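Side-chain contact in lectin 2 (Agrocybe aegerita, PDB 4TQJ), which binds glycans specifically through their non-reducing terminal N-acetylglucosamine: residues A[132-137]-A[174-179]. The protein carries 1 engineered substitution. Numbering follows the deposited sequence.
Sequences IGFGEK and RFLADV
With chi1 at -72°, the CG of Phe134 stands opposite its own carbonyl carbon, and the ring reaches toward strand 173-177. Arg174 makes the same first turn, then bends at chi3 (-68°), and its chain passes the ring in the opposite direction. The CB of Arg174 sits over the centre of one ring face. Further along, CD of Arg174 is 3.9 Å from CD1 of Phe134. The guanidinium is tilted 61° to the ring; its NH1 lies 3.9 Å from CB of Phe134. At the ring edge, CZ of Phe134 meets CD2 of Leu176 at 4.0 Å. Ile132 and Leu176 meet tip to tip, with CG2 of Ile132 3.9 Å from CD1 of Leu176. Strands 130-134 and 173-177 belong to successive blades of a beta-propeller, consistent with the FG-GAP-like repeats. Tyr119 and Ile187 line the same apolar layer between the blades. NH1 of Arg174 also hydrogen-bonds to O of Phe160. One water accepts from NH1 of Arg174 at 2.9 Å and lies 3.0 Å from O of Phe134, to which it can donate. Between these two strands the contact is thus mainly buried apolar packing, while the arginine lends its aliphatic chain to that packing and its NH1 is bonded to a backbone carbonyl and a water that reaches the neighbouring strand.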
# COMPACT_ATOMS: atom_id res chain seq x y z
N ILE A 132 17.70 -3.42 18.09
CA ILE A 132 19.12 -3.72 18.14
C ILE A 132 19.91 -2.44 18.33
O ILE A 132 19.80 -1.50 17.55
CB ILE A 132 19.59 -4.54 16.90
CG1 ILE A 132 21.11 -4.72 16.89
CG2 ILE A 132 19.12 -3.91 15.61
CD1 ILE A 132 21.53 -5.86 15.95
N GLY A 133 20.70 -2.40 19.39
CA GLY A 133 21.46 -1.20 19.69
C GLY A 133 22.93 -1.49 19.83
O GLY A 133 23.32 -2.47 20.46
N PHE A 134 23.75 -0.64 19.23
CA PHE A 134 25.20 -0.75 19.37
C PHE A 134 25.59 0.14 20.53
O PHE A 134 25.80 1.34 20.36
CB PHE A 134 25.90 -0.33 18.07
CG PHE A 134 25.74 -1.34 16.94
CD1 PHE A 134 26.68 -2.34 16.75
CD2 PHE A 134 24.64 -1.29 16.09
CE1 PHE A 134 26.54 -3.28 15.72
CE2 PHE A 134 24.49 -2.22 15.06
CZ PHE A 134 25.43 -3.21 14.87
N GLY A 135 25.68 -0.45 21.71
CA GLY A 135 25.86 0.30 22.94
C GLY A 135 27.28 0.32 23.48
O GLY A 135 28.25 0.28 22.73
N GLU A 136 27.39 0.37 24.81
CA GLU A 136 28.69 0.50 25.45
C GLU A 136 29.44 -0.81 25.42
O GLU A 136 30.53 -0.90 24.84
CB GLU A 136 28.51 1.03 26.88
CG GLU A 136 29.76 1.65 27.48
CD GLU A 136 30.07 3.05 26.97
OE1 GLU A 136 29.25 3.65 26.24
OE2 GLU A 136 31.16 3.56 27.32
N LYS A 137 28.86 -1.85 26.00
CA LYS A 137 29.54 -3.14 26.13
C LYS A 137 29.37 -4.03 24.90
O LYS A 137 29.89 -5.14 24.85
CB LYS A 137 29.04 -3.88 27.38
CG LYS A 137 29.25 -3.15 28.70
CD LYS A 137 28.81 -4.06 29.85
CE LYS A 137 28.47 -3.27 31.12
NZ LYS A 137 29.65 -2.56 31.70
N ARG A 174 29.00 1.10 11.25
CA ARG A 174 28.37 -0.15 11.63
C ARG A 174 27.01 -0.27 10.97
O ARG A 174 26.12 0.53 11.23
CB ARG A 174 28.27 -0.26 13.16
CG ARG A 174 29.62 -0.63 13.83
CD ARG A 174 29.64 -0.25 15.31
NE ARG A 174 29.63 1.21 15.46
CZ ARG A 174 29.57 1.85 16.63
NH1 ARG A 174 29.51 1.18 17.77
NH2 ARG A 174 29.55 3.17 16.64
N PHE A 175 26.87 -1.28 10.12
CA PHE A 175 25.67 -1.48 9.32
C PHE A 175 25.11 -2.88 9.55
O PHE A 175 25.77 -3.73 10.14
CB PHE A 175 25.98 -1.34 7.82
CG PHE A 175 26.58 -0.02 7.40
CD1 PHE A 175 27.33 0.05 6.23
CD2 PHE A 175 26.37 1.14 8.12
CE1 PHE A 175 27.88 1.24 5.80
CE2 PHE A 175 26.91 2.34 7.70
CZ PHE A 175 27.67 2.39 6.53
N LEU A 176 23.90 -3.12 9.07
CA LEU A 176 23.32 -4.45 9.10
C LEU A 176 22.96 -4.81 7.67
O LEU A 176 22.37 -4.02 6.96
CB LEU A 176 22.07 -4.48 9.97
CG LEU A 176 22.20 -4.08 11.45
CD1 LEU A 176 20.81 -3.93 12.08
CD2 LEU A 176 23.07 -5.08 12.20
N ALA A 177 23.37 -5.99 7.22
CA ALA A 177 23.10 -6.44 5.87
C ALA A 177 23.31 -7.93 5.79
O ALA A 177 24.09 -8.49 6.54
CB ALA A 177 24.03 -5.73 4.88
N ASP A 178 22.62 -8.59 4.86
CA ASP A 178 22.88 -10.00 4.64
C ASP A 178 24.07 -10.15 3.72
O ASP A 178 23.96 -9.91 2.51
CB ASP A 178 21.66 -10.69 4.03
CG ASP A 178 21.84 -12.19 3.94
OD1 ASP A 178 22.84 -12.69 4.49
OD2 ASP A 178 21.00 -12.86 3.32
N VAL A 179 25.22 -10.51 4.29
CA VAL A 179 26.41 -10.78 3.50
C VAL A 179 26.70 -12.29 3.43
O VAL A 179 27.37 -12.75 2.51
CB VAL A 179 27.65 -10.06 4.07
CG1 VAL A 179 27.43 -8.55 4.10
CG2 VAL A 179 27.97 -10.55 5.47
O HOH W 1 28.65 2.32 20.29